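Local coordinates for NEQ263 (PDB 5BN3), which forms, together with NeqA, the core complex of an unusual archaeal ATP synthase and probably binds ATP, at residues I63-D68 and A206-E211; I173-N178 and D387-R392; A376-K381 and S406-P411. All coordinates share one frame; numbering follows the deposited sequence.

Interaction 1. Residues I63-D68 and A206-E211; sequences IAVSED and ALTLAE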
ATOM      1  N   ILE B  63      29.896  27.814  14.690  1.00 42.93           N
ATOM      2  CA  ILE B  63      29.616  28.465  15.963  1.00 47.37           C
ATOM      3  C   ILE B  63      30.888  28.602  16.792  1.00 48.73           C
ATOM      4  O   ILE B  63      31.803  27.782  16.686  1.00 44.64           O
ATOM      5  CB  ILE B  63      28.548  27.711  16.788  1.00 51.59           C
ATOM      6  CG1 ILE B  63      28.985  26.269  17.054  1.00 46.58           C
ATOM      7  CG2 ILE B  63      27.203  27.744  16.080  1.00 45.73           C
ATOM      8  CD1 ILE B  63      28.204  25.589  18.168  1.00 48.72           C
ATOM      9  N   ALA B  64      30.946  29.645  17.612  1.00 47.32           N
ATOM     10  CA  ALA B  64      32.037  29.799  18.562  1.00 51.37           C
ATOM     11  C   ALA B  64      31.814  28.817  19.702  1.00 48.06           C
ATOM     12  O   ALA B  64      30.745  28.809  20.310  1.00 60.71           O
ATOM     13  CB  ALA B  64      32.077  31.220  19.090  1.00 55.94           C
ATOM     14  N   VAL B  65      32.810  27.983  19.985  1.00 53.50           N
ATOM     15  CA  VAL B  65      32.692  27.015  21.073  1.00 59.21           C
ATOM     16  C   VAL B  65      33.416  27.485  22.333  1.00 53.05           C
ATOM     17  O   VAL B  65      34.557  27.948  22.274  1.00 55.02           O
ATOM     18  CB  VAL B  65      33.194  25.612  20.663  1.00 52.10           C
ATOM     19  CG1 VAL B  65      32.268  24.998  19.626  1.00 42.91           C
ATOM     20  CG2 VAL B  65      34.617  25.677  20.131  1.00 57.48           C
ATOM     21  N   SER B  66      32.730  27.370  23.466  1.00 42.79           N
ATOM     22  CA  SER B  66      33.280  27.731  24.769  1.00 51.00           C
ATOM     23  C   SER B  66      32.334  27.237  25.849  1.00 55.81           C
ATOM     24  O   SER B  66      31.265  26.703  25.546  1.00 47.18           O
ATOM     25  CB  SER B  66      33.458  29.247  24.889  1.00 58.01           C
ATOM     26  OG  SER B  66      32.208  29.915  24.888  1.00 61.09           O
ATOM     27  N   GLU B  67      32.718  27.419  27.107  1.00 51.64           N
ATOM     28  CA  GLU B  67      31.863  27.029  28.218  1.00 56.02           C
ATOM     29  C   GLU B  67      30.855  28.124  28.548  1.00 53.07           C
ATOM     30  O   GLU B  67      30.119  28.021  29.527  1.00 54.87           O
ATOM     31  CB  GLU B  67      32.699  26.684  29.454  1.00 55.70           C
ATOM     32  CG  GLU B  67      33.652  25.517  29.255  1.00 63.53           C
ATOM     33  CD  GLU B  67      34.043  24.858  30.564  1.00 85.67           C
ATOM     34  OE1 GLU B  67      33.394  25.147  31.593  1.00 85.81           O
ATOM     35  OE2 GLU B  67      34.990  24.045  30.565  1.00 85.88           O
ATOM     36  N   ASP B  68      30.828  29.168  27.723  1.00 48.85           N
ATOM     37  CA  ASP B  68      29.900  30.280  27.908  1.00 54.73           C
ATOM     38  C   ASP B  68      28.440  29.857  27.728  1.00 56.91           C
ATOM     39  O   ASP B  68      27.540  30.452  28.321  1.00 47.70           O
ATOM     40  CB  ASP B  68      30.233  31.425  26.945  1.00 63.50           C
ATOM     41  CG  ASP B  68      31.544  32.117  27.282  1.00 78.90           C
ATOM     42  OD1 ASP B  68      32.050  31.928  28.408  1.00 79.15           O
ATOM     43  OD2 ASP B  68      32.058  32.863  26.422  1.00 78.84           O
ATOM     44  N   ALA B 206      24.128  21.693  19.168  1.00 34.51           N
ATOM     45  CA  ALA B 206      24.136  21.105  20.504  1.00 32.81           C
ATOM     46  C   ALA B 206      25.227  20.048  20.643  1.00 30.34           C
ATOM     47  O   ALA B 206      25.905  19.967  21.672  1.00 33.88           O
ATOM     48  CB  ALA B 206      22.778  20.504  20.820  1.00 33.45           C
ATOM     49  N   LEU B 207      25.380  19.223  19.612  1.00 31.47           N
ATOM     50  CA  LEU B 207      26.406  18.183  19.613  1.00 35.66           C
ATOM     51  C   LEU B 207      27.809  18.729  19.341  1.00 36.72           C
ATOM     52  O   LEU B 207      28.800  18.153  19.792  1.00 35.08           O
ATOM     53  CB  LEU B 207      26.051  17.079  18.612  1.00 36.70           C
ATOM     54  CG  LEU B 207      24.918  16.159  19.068  1.00 39.16           C
ATOM     55  CD1 LEU B 207      24.451  15.276  17.930  1.00 37.55           C
ATOM     56  CD2 LEU B 207      25.386  15.312  20.229  1.00 34.31           C
ATOM     57  N   THR B 208      27.896  19.831  18.600  1.00 36.51           N
ATOM     58  CA  THR B 208      29.176  20.504  18.409  1.00 36.59           C
ATOM     59  C   THR B 208      29.688  21.010  19.755  1.00 35.50           C
ATOM     60  O   THR B 208      30.871  20.872  20.071  1.00 37.60           O
ATOM     61  CB  THR B 208      29.062  21.676  17.415  1.00 40.40           C
ATOM     62  OG1 THR B 208      28.717  21.170  16.120  1.00 39.00           O
ATOM     63  CG2 THR B 208      30.380  22.428  17.319  1.00 43.42           C
ATOM     64  N   LEU B 209      28.791  21.581  20.553  1.00 37.08           N
ATOM     65  CA  LEU B 209      29.143  22.007  21.905  1.00 40.17           C
ATOM     66  C   LEU B 209      29.490  20.802  22.771  1.00 42.56           C
ATOM     67  O   LEU B 209      30.441  20.842  23.549  1.00 39.19           O
ATOM     68  CB  LEU B 209      27.993  22.790  22.545  1.00 42.86           C
ATOM     69  CG  LEU B 209      28.221  23.161  24.015  1.00 45.47           C
ATOM     70  CD1 LEU B 209      29.392  24.121  24.143  1.00 41.64           C
ATOM     71  CD2 LEU B 209      26.975  23.752  24.654  1.00 41.62           C
ATOM     72  N   ALA B 210      28.720  19.729  22.625  1.00 35.45           N
ATOM     73  CA  ALA B 210      28.932  18.524  23.420  1.00 36.88           C
ATOM     74  C   ALA B 210      30.302  17.903  23.166  1.00 36.04           C
ATOM     75  O   ALA B 210      30.978  17.473  24.102  1.00 33.82           O
ATOM     76  CB  ALA B 210      27.837  17.516  23.144  1.00 32.97           C
ATOM     77  N   GLU B 211      30.701  17.848  21.899  1.00 34.21           N
ATOM     78  CA  GLU B 211      32.001  17.294  21.524  1.00 38.11           C
ATOM     79  C   GLU B 211      33.142  18.160  22.043  1.00 44.54           C
ATOM     80  O   GLU B 211      34.201  17.648  22.408  1.00 39.90           O
ATOM     81  CB  GLU B 211      32.110  17.153  20.005  1.00 40.93           C
ATOM     82  CG  GLU B 211      31.282  16.024  19.413  1.00 41.70           C
ATOM     83  CD  GLU B 211      31.303  16.031  17.899  1.00 58.34           C
ATOM     84  OE1 GLU B 211      31.604  17.094  17.311  1.00 52.97           O
ATOM     85  OE2 GLU B 211      31.022  14.975  17.294  1.00 45.84           O
TER

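Interaction 2. Residues I173-N178 and D387-R392; sequences IDEFIN and DYYEYR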
ATOM      1  N   ILE B 173      12.739  23.157  30.989  1.00 42.05           N
ATOM      2  CA  ILE B 173      13.370  24.335  31.585  1.00 49.31           C
ATOM      3  C   ILE B 173      12.969  24.523  33.049  1.00 39.30           C
ATOM      4  O   ILE B 173      13.821  24.752  33.911  1.00 48.00           O
ATOM      5  CB  ILE B 173      13.025  25.615  30.784  1.00 43.56           C
ATOM      6  CG1 ILE B 173      13.690  25.579  29.404  1.00 49.18           C
ATOM      7  CG2 ILE B 173      13.459  26.864  31.533  1.00 41.57           C
ATOM      8  CD1 ILE B 173      13.327  26.757  28.516  1.00 50.86           C
ATOM      9  N   ASP B 174      11.673  24.415  33.325  1.00 37.59           N
ATOM     10  CA  ASP B 174      11.162  24.595  34.682  1.00 51.26           C
ATOM     11  C   ASP B 174      11.658  23.525  35.660  1.00 46.61           C
ATOM     12  O   ASP B 174      11.932  23.825  36.820  1.00 48.39           O
ATOM     13  CB  ASP B 174       9.630  24.660  34.678  1.00 50.93           C
ATOM     14  CG  ASP B 174       9.097  25.923  34.016  1.00 70.19           C
ATOM     15  OD1 ASP B 174       9.898  26.839  33.731  1.00 76.90           O
ATOM     16  OD2 ASP B 174       7.870  26.003  33.795  1.00 74.63           O
ATOM     17  N   GLU B 175      11.775  22.284  35.195  1.00 48.41           N
ATOM     18  CA  GLU B 175      12.282  21.198  36.036  1.00 47.15           C
ATOM     19  C   GLU B 175      13.775  21.366  36.309  1.00 52.21           C
ATOM     20  O   GLU B 175      14.243  21.116  37.421  1.00 47.58           O
ATOM     21  CB  GLU B 175      12.004  19.834  35.387  1.00 57.29           C
ATOM     22  CG  GLU B 175      12.580  18.631  36.133  1.00 67.59           C
ATOM     23  CD  GLU B 175      11.719  18.169  37.301  1.00 78.95           C
ATOM     24  OE1 GLU B 175      10.825  18.928  37.732  1.00 79.92           O
ATOM     25  OE2 GLU B 175      11.937  17.039  37.790  1.00 93.98           O
ATOM     26  N   PHE B 176      14.520  21.802  35.295  1.00 35.62           N
ATOM     27  CA  PHE B 176      15.948  22.069  35.457  1.00 39.20           C
ATOM     28  C   PHE B 176      16.174  23.207  36.449  1.00 45.94           C
ATOM     29  O   PHE B 176      17.143  23.198  37.209  1.00 44.89           O
ATOM     30  CB  PHE B 176      16.595  22.401  34.108  1.00 44.33           C
ATOM     31  CG  PHE B 176      16.772  21.206  33.210  1.00 56.01           C
ATOM     32  CD1 PHE B 176      16.805  19.923  33.737  1.00 49.44           C
ATOM     33  CD2 PHE B 176      16.911  21.367  31.839  1.00 55.84           C
ATOM     34  CE1 PHE B 176      16.971  18.822  32.914  1.00 51.49           C
ATOM     35  CE2 PHE B 176      17.077  20.270  31.009  1.00 52.36           C
ATOM     36  CZ  PHE B 176      17.107  18.996  31.548  1.00 49.84           C
ATOM     37  N   ILE B 177      15.270  24.182  36.435  1.00 42.80           N
ATOM     38  CA  ILE B 177      15.325  25.307  37.360  1.00 51.56           C
ATOM     39  C   ILE B 177      14.979  24.869  38.786  1.00 43.88           C
ATOM     40  O   ILE B 177      15.678  25.221  39.737  1.00 51.99           O
ATOM     41  CB  ILE B 177      14.390  26.454  36.897  1.00 49.39           C
ATOM     42  CG1 ILE B 177      14.985  27.149  35.666  1.00 44.19           C
ATOM     43  CG2 ILE B 177      14.169  27.468  38.009  1.00 51.92           C
ATOM     44  CD1 ILE B 177      14.079  28.188  35.038  1.00 49.46           C
ATOM     45  N   ASN B 178      13.910  24.091  38.928  1.00 47.47           N
ATOM     46  CA  ASN B 178      13.471  23.631  40.244  1.00 60.73           C
ATOM     47  C   ASN B 178      14.424  22.630  40.897  1.00 58.64           C
ATOM     48  O   ASN B 178      14.479  22.531  42.120  1.00 59.65           O
ATOM     49  CB  ASN B 178      12.058  23.045  40.164  1.00 63.40           C
ATOM     50  CG  ASN B 178      11.025  24.070  39.736  1.00 74.83           C
ATOM     51  OD1 ASN B 178      11.237  25.279  39.860  1.00 70.98           O
ATOM     52  ND2 ASN B 178       9.894  23.592  39.229  1.00 71.10           N
ATOM     53  N   ASP B 387       7.285   5.845  41.586  1.00 40.89           N
ATOM     54  CA  ASP B 387       6.988   7.277  41.574  1.00 39.28           C
ATOM     55  C   ASP B 387       8.018   8.086  40.781  1.00 32.59           C
ATOM     56  O   ASP B 387       9.193   7.718  40.700  1.00 34.77           O
ATOM     57  CB  ASP B 387       6.882   7.825  42.999  1.00 44.08           C
ATOM     58  CG  ASP B 387       6.325   9.235  43.038  1.00 51.56           C
ATOM     59  OD1 ASP B 387       7.122  10.196  42.971  1.00 57.37           O
ATOM     60  OD2 ASP B 387       5.088   9.385  43.125  1.00 61.48           O
ATOM     61  N   TYR B 388       7.558   9.190  40.200  1.00 32.89           N
ATOM     62  CA  TYR B 388       8.403  10.104  39.437  1.00 35.31           C
ATOM     63  C   TYR B 388       9.530  10.686  40.290  1.00 43.12           C
ATOM     64  O   TYR B 388      10.586  11.057  39.774  1.00 37.46           O
ATOM     65  CB  TYR B 388       7.526  11.218  38.858  1.00 39.82           C
ATOM     66  CG  TYR B 388       8.264  12.329  38.148  1.00 37.39           C
ATOM     67  CD1 TYR B 388       9.091  12.064  37.068  1.00 35.26           C
ATOM     68  CD2 TYR B 388       8.103  13.649  38.537  1.00 51.37           C
ATOM     69  CE1 TYR B 388       9.755  13.084  36.411  1.00 38.25           C
ATOM     70  CE2 TYR B 388       8.760  14.674  37.886  1.00 54.74           C
ATOM     71  CZ  TYR B 388       9.584  14.385  36.824  1.00 49.21           C
ATOM     72  OH  TYR B 388      10.244  15.399  36.171  1.00 57.38           O
ATOM     73  N   TYR B 389       9.305  10.756  41.598  1.00 40.86           N
ATOM     74  CA  TYR B 389      10.299  11.311  42.513  1.00 43.36           C
ATOM     75  C   TYR B 389      10.975  10.241  43.360  1.00 40.54           C
ATOM     76  O   TYR B 389      11.650  10.550  44.343  1.00 43.46           O
ATOM     77  CB  TYR B 389       9.660  12.374  43.408  1.00 41.63           C
ATOM     78  CG  TYR B 389       9.186  13.582  42.643  1.00 50.12           C
ATOM     79  CD1 TYR B 389      10.091  14.406  41.995  1.00 48.56           C
ATOM     80  CD2 TYR B 389       7.839  13.900  42.569  1.00 45.99           C
ATOM     81  CE1 TYR B 389       9.668  15.506  41.292  1.00 49.81           C
ATOM     82  CE2 TYR B 389       7.407  15.006  41.869  1.00 51.61           C
ATOM     83  CZ  TYR B 389       8.328  15.805  41.233  1.00 49.95           C
ATOM     84  OH  TYR B 389       7.910  16.910  40.531  1.00 62.94           O
ATOM     85  N   GLU B 390      10.800   8.983  42.973  1.00 37.14           N
ATOM     86  CA  GLU B 390      11.373   7.868  43.719  1.00 37.90           C
ATOM     87  C   GLU B 390      12.677   7.383  43.096  1.00 48.11           C
ATOM     88  O   GLU B 390      12.753   7.168  41.882  1.00 39.69           O
ATOM     89  CB  GLU B 390      10.374   6.710  43.796  1.00 42.05           C
ATOM     90  CG  GLU B 390      10.910   5.477  44.512  1.00 47.92           C
ATOM     91  CD  GLU B 390       9.865   4.388  44.669  1.00 54.33           C
ATOM     92  OE1 GLU B 390       8.740   4.557  44.149  1.00 53.75           O
ATOM     93  OE2 GLU B 390      10.168   3.361  45.313  1.00 49.86           O
ATOM     94  N   TYR B 391      13.700   7.219  43.930  1.00 33.73           N
ATOM     95  CA  TYR B 391      14.971   6.652  43.497  1.00 37.54           C
ATOM     96  C   TYR B 391      15.173   5.295  44.157  1.00 43.98           C
ATOM     97  O   TYR B 391      15.138   5.181  45.384  1.00 42.45           O
ATOM     98  CB  TYR B 391      16.136   7.581  43.864  1.00 42.39           C
ATOM     99  CG  TYR B 391      17.481   7.091  43.374  1.00 45.12           C
ATOM    100  CD1 TYR B 391      18.209   6.147  44.092  1.00 39.75           C
ATOM    101  CD2 TYR B 391      18.027   7.574  42.196  1.00 43.78           C
ATOM    102  CE1 TYR B 391      19.434   5.697  43.642  1.00 42.35           C
ATOM    103  CE2 TYR B 391      19.251   7.133  41.741  1.00 43.84           C
ATOM    104  CZ  TYR B 391      19.948   6.195  42.465  1.00 46.48           C
ATOM    105  OH  TYR B 391      21.168   5.756  42.006  1.00 45.70           O
ATOM    106  N   ARG B 392      15.395   4.268  43.347  1.00 37.13           N
ATOM    107  CA  ARG B 392      15.678   2.944  43.879  1.00 43.93           C
ATOM    108  C   ARG B 392      17.122   2.551  43.608  1.00 50.77           C
ATOM    109  O   ARG B 392      17.580   2.584  42.465  1.00 37.83           O
ATOM    110  CB  ARG B 392      14.729   1.905  43.273  1.00 42.45           C
ATOM    111  CG  ARG B 392      13.259   2.191  43.516  1.00 45.21           C
ATOM    112  CD  ARG B 392      12.415   0.976  43.205  1.00 39.00           C
ATOM    113  NE  ARG B 392      10.986   1.241  43.356  1.00 45.29           N
ATOM    114  CZ  ARG B 392      10.041   0.662  42.622  1.00 47.54           C
ATOM    115  NH1 ARG B 392      10.375  -0.208  41.680  1.00 40.11           N
ATOM    116  NH2 ARG B 392       8.767   0.960  42.826  1.00 42.27           N
TER

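Interaction 3. Residues A376-K381 and S406-P411; sequences AELVEK and SQSGLP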
ATOM      1  N   ALA B 376       4.267 -11.924  36.468  1.00 55.24           N
ATOM      2  CA  ALA B 376       4.109 -10.839  35.508  1.00 52.79           C
ATOM      3  C   ALA B 376       3.186  -9.748  36.038  1.00 52.70           C
ATOM      4  O   ALA B 376       3.400  -8.565  35.773  1.00 47.87           O
ATOM      5  CB  ALA B 376       3.593 -11.378  34.186  1.00 54.29           C
ATOM      6  N   GLU B 377       2.155 -10.147  36.777  1.00 52.44           N
ATOM      7  CA  GLU B 377       1.232  -9.191  37.378  1.00 47.53           C
ATOM      8  C   GLU B 377       1.944  -8.338  38.425  1.00 51.38           C
ATOM      9  O   GLU B 377       1.773  -7.120  38.469  1.00 47.46           O
ATOM     10  CB  GLU B 377       0.045  -9.918  38.019  1.00 58.56           C
ATOM     11  CG  GLU B 377      -0.977  -8.984  38.653  1.00 70.12           C
ATOM     12  CD  GLU B 377      -1.897  -9.689  39.633  1.00 99.02           C
ATOM     13  OE1 GLU B 377      -2.069 -10.922  39.515  1.00 97.98           O
ATOM     14  OE2 GLU B 377      -2.446  -9.010  40.526  1.00 81.87           O
ATOM     15  N   LEU B 378       2.747  -8.989  39.262  1.00 45.42           N
ATOM     16  CA  LEU B 378       3.464  -8.306  40.339  1.00 57.03           C
ATOM     17  C   LEU B 378       4.637  -7.465  39.828  1.00 48.37           C
ATOM     18  O   LEU B 378       4.961  -6.431  40.413  1.00 46.74           O
ATOM     19  CB  LEU B 378       3.957  -9.318  41.375  1.00 54.46           C
ATOM     20  CG  LEU B 378       2.912 -10.097  42.177  1.00 61.82           C
ATOM     21  CD1 LEU B 378       3.567 -11.226  42.953  1.00 58.86           C
ATOM     22  CD2 LEU B 378       2.182  -9.173  43.126  1.00 61.50           C
ATOM     23  N   VAL B 379       5.275  -7.915  38.752  1.00 46.71           N
ATOM     24  CA  VAL B 379       6.347  -7.146  38.122  1.00 47.28           C
ATOM     25  C   VAL B 379       5.823  -5.777  37.699  1.00 38.33           C
ATOM     26  O   VAL B 379       6.456  -4.751  37.946  1.00 44.88           O
ATOM     27  CB  VAL B 379       6.930  -7.891  36.899  1.00 50.42           C
ATOM     28  CG1 VAL B 379       7.631  -6.929  35.957  1.00 47.66           C
ATOM     29  CG2 VAL B 379       7.889  -8.977  37.349  1.00 50.41           C
ATOM     30  N   GLU B 380       4.649  -5.769  37.080  1.00 44.88           N
ATOM     31  CA  GLU B 380       4.051  -4.530  36.605  1.00 49.35           C
ATOM     32  C   GLU B 380       3.569  -3.650  37.758  1.00 49.71           C
ATOM     33  O   GLU B 380       3.634  -2.425  37.673  1.00 46.61           O
ATOM     34  CB  GLU B 380       2.904  -4.834  35.633  1.00 46.00           C
ATOM     35  CG  GLU B 380       3.355  -5.574  34.376  1.00 44.16           C
ATOM     36  CD  GLU B 380       2.203  -6.007  33.487  1.00 59.93           C
ATOM     37  OE1 GLU B 380       1.032  -5.846  33.893  1.00 51.46           O
ATOM     38  OE2 GLU B 380       2.472  -6.513  32.377  1.00 47.49           O
ATOM     39  N   LYS B 381       3.099  -4.275  38.834  1.00 47.28           N
ATOM     40  CA  LYS B 381       2.524  -3.538  39.960  1.00 51.98           C
ATOM     41  C   LYS B 381       3.548  -3.042  40.977  1.00 42.58           C
ATOM     42  O   LYS B 381       3.373  -1.978  41.570  1.00 48.87           O
ATOM     43  CB  LYS B 381       1.476  -4.397  40.676  1.00 67.80           C
ATOM     44  CG  LYS B 381       0.157  -4.516  39.937  1.00 63.35           C
ATOM     45  CD  LYS B 381      -0.762  -5.530  40.603  1.00 76.96           C
ATOM     46  CE  LYS B 381      -2.127  -5.552  39.935  1.00 86.04           C
ATOM     47  NZ  LYS B 381      -2.954  -6.704  40.386  1.00 99.14           N
ATOM     48  N   SER B 406       9.113 -14.911  45.561  1.00 63.88           N
ATOM     49  CA  SER B 406       8.548 -15.654  46.681  1.00 70.15           C
ATOM     50  C   SER B 406       7.022 -15.633  46.653  1.00 68.81           C
ATOM     51  O   SER B 406       6.381 -16.674  46.809  1.00 80.68           O
ATOM     52  CB  SER B 406       9.058 -15.084  48.005  1.00 67.20           C
ATOM     53  OG  SER B 406      10.472 -15.144  48.068  1.00 79.18           O
ATOM     54  N   GLN B 407       6.447 -14.447  46.457  1.00 64.35           N
ATOM     55  CA  GLN B 407       4.996 -14.291  46.374  1.00 67.69           C
ATOM     56  C   GLN B 407       4.401 -15.133  45.249  1.00 75.57           C
ATOM     57  O   GLN B 407       3.280 -15.626  45.358  1.00 77.63           O
ATOM     58  CB  GLN B 407       4.616 -12.822  46.148  1.00 69.59           C
ATOM     59  CG  GLN B 407       4.973 -11.874  47.282  1.00 81.03           C
ATOM     60  CD  GLN B 407       4.338 -10.502  47.112  1.00 84.61           C
ATOM     61  OE1 GLN B 407       3.120 -10.380  46.978  1.00 88.36           O
ATOM     62  NE2 GLN B 407       5.167  -9.462  47.113  1.00 78.06           N
ATOM     63  N   SER B 408       5.163 -15.293  44.172  1.00 67.25           N
ATOM     64  CA  SER B 408       4.678 -15.995  42.989  1.00 81.13           C
ATOM     65  C   SER B 408       4.759 -17.513  43.116  1.00 73.12           C
ATOM     66  O   SER B 408       3.992 -18.234  42.480  1.00 72.30           O
ATOM     67  CB  SER B 408       5.445 -15.533  41.750  1.00 67.60           C
ATOM     68  OG  SER B 408       5.242 -14.150  41.524  1.00 69.31           O
ATOM     69  N   GLY B 409       5.687 -17.998  43.934  1.00 74.64           N
ATOM     70  CA  GLY B 409       5.872 -19.429  44.096  1.00 81.41           C
ATOM     71  C   GLY B 409       7.073 -19.933  43.322  1.00 90.42           C
ATOM     72  O   GLY B 409       7.477 -21.088  43.462  1.00 88.08           O
ATOM     73  N   LEU B 410       7.636 -19.059  42.494  1.00 90.02           N
ATOM     74  CA  LEU B 410       8.860 -19.358  41.761  1.00 83.19           C
ATOM     75  C   LEU B 410      10.040 -19.350  42.730  1.00 88.91           C
ATOM     76  O   LEU B 410       9.943 -18.783  43.818  1.00 90.67           O
ATOM     77  CB  LEU B 410       9.078 -18.323  40.653  1.00 82.78           C
ATOM     78  CG  LEU B 410       8.017 -18.236  39.553  1.00 78.86           C
ATOM     79  CD1 LEU B 410       8.364 -17.162  38.528  1.00 71.02           C
ATOM     80  CD2 LEU B 410       7.867 -19.580  38.875  1.00 74.38           C
ATOM     81  N   PRO B 411      11.150 -20.007  42.354  1.00 96.67           N
ATOM     82  CA  PRO B 411      12.375 -19.919  43.155  1.00 89.75           C
ATOM     83  C   PRO B 411      12.875 -18.483  43.261  1.00 92.54           C
ATOM     84  O   PRO B 411      12.929 -17.948  44.368  1.00103.18           O
ATOM     85  CB  PRO B 411      13.375 -20.748  42.347  1.00 92.29           C
ATOM     86  CG  PRO B 411      12.540 -21.735  41.629  1.00 93.04           C
ATOM     87  CD  PRO B 411      11.259 -21.024  41.293  1.00 94.11           C
TER

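Interaction 1. Residues I63-D68 and A206-E211
The end of strand 62-64 and the loop that follows, carrying Ile63, Val65 and Ser66, run past one side of helix 196-215 at Thr208 and Leu209, with the CA atoms of Val65 and Leu209 6.2 Å apart. Thr208 turns its methyl group toward the strand. With CG2 held anti to the backbone N, the methyl points at Ile63 and Val65, while the hydroxyl is left beside the helix backbone. Ile63 meets it tip to tip, its CD1 lying 3.9 Å from Thr208 CG2. Val65 comes across the threonine at about a right angle and brings CG1 to 3.9 Å from the same CG2, so two branched chains share one methyl. The next residue, Leu209, brings CD1 to the backbone instead of a side chain, 3.5 Å from Ser66 O. The CB of Ser66 is directed away from the helix, and its OG is used within its own loop: it accepts from Asp68 N at 3.2 Å, with an N-H...O angle of 154°, which makes an ST turn. The flanks are filled by the same chain. Val65 also rests on Tyr212, and Leu209 reaches Ile158 of strand 156-162, in the mixed sheet. Ile63 pairs with Arg92 of the antiparallel strand 91-93, and Val65 bonds to Asp90 just before it. The contact places this two-stranded sheet against a helix of the nucleotide-binding domain. The chemistry is almost wholly apolar and largely buried. Thr208 OG1 is satisfied apart from it, by Arg204 O and by Arg265, so the residue serves two environments at once, and between these two segments the contact is van der Waals packing, without directional bonds.

Interaction 2. Residues I173-N178 and D387-R392
Glu175 and Tyr388 come from opposite directions, OE2 approaching the phenol OH, and bridge backbones whose closest CA atoms, of Glu175 and Tyr389, are 12.0 Å apart. The close part is small: Tyr388 OH lies 2.9 Å from Glu175 OE2, at best a weak hydrogen bond, with the carboxylate and ring planes 30° apart. A bend in the glutamate chain at chi2 (82°) carries the carboxylate to the phenol. Arg149 of helix 140-151 donates from NH2 to Tyr388 O, makes a cation-pi contact with Tyr388, and forms a long, weak ion pair with Glu175, which may help hold the acid in place. Tyr389 belongs to the loose, exposed side, its CE1 coming only to 4.4 Å from Glu175 OE2. Tyr388 CD2 lies over one face of the Tyr389 ring, 3.4 Å above the plane and offset toward the rim. The loop itself is braced more firmly than the bridge: Glu390 N bonds to Asp387 O at 3.1 Å, and Asp387 OD1 accepts from Tyr389 N at 2.6 Å. Helix 166-178 of the nucleotide-binding domain is in this way linked to the C-terminal domain through a type I beta turn opened by an Asx turn.

Interaction 3. Residues A376-K381 and S406-P411
Leu378 places CG anti to its carbonyl carbon (chi1 -65°) and extends CD1 beyond it, toward a helix end where CG of Gln407 and OG of Ser408 are likewise set anti to their carbonyl carbons. CD1 of Leu378 rests against both residues, 3.7 Å from Gln407 CB and 3.7 Å from Ser408 OG. The Leu378 and Gln407 side chains cross obliquely, and the extended glutamine carries its amide on past the leucine branches, OE1 lying 4.1 Å from Leu378 CD2. The CA atoms of Leu378 and Ser408 stay 8.2 Å apart, and the leucine side chain spans the gap. The two helices involved, 367-384 and 394-408, run in roughly opposite directions as a helical hairpin within the C-terminal domain, and helix 334-356 packs on the first of them through Val379. Leu378 also touches Ile404, one helical turn before Ser408. That same Ile404 supplies the carbonyl O bonded by Ser408 OG, so the hydroxyl beside the leucine methyl has its polar partner within its own helix. Gly409, with a positive phi of 102°, ends that helix, and two residues earlier the carbonyl O of Gln407 receives a hydrogen bond from Lys374 NZ.

How the interactions relate
The three contacts are spread through the subunit. The centres of interactions 1 and 2 are about 26 Å apart and those of interactions 2 and 3 about 29 Å, while interactions 1 and 3 lie on opposite sides of the chain's centre. Interactions 1 and 2 each use a helix of the nucleotide-binding domain, 196-215 and 166-178, and their segments alternate in sequence. Interactions 2 and 3 alternate too, since the loop 387-392 joins the two helices that pack in interaction 3; interaction 1 closes before interaction 3 opens. Interactions 1 and 2 thus join different parts of the subunit to the nucleotide-binding domain, whereas interaction 3 packs two helices within the C-terminal domain.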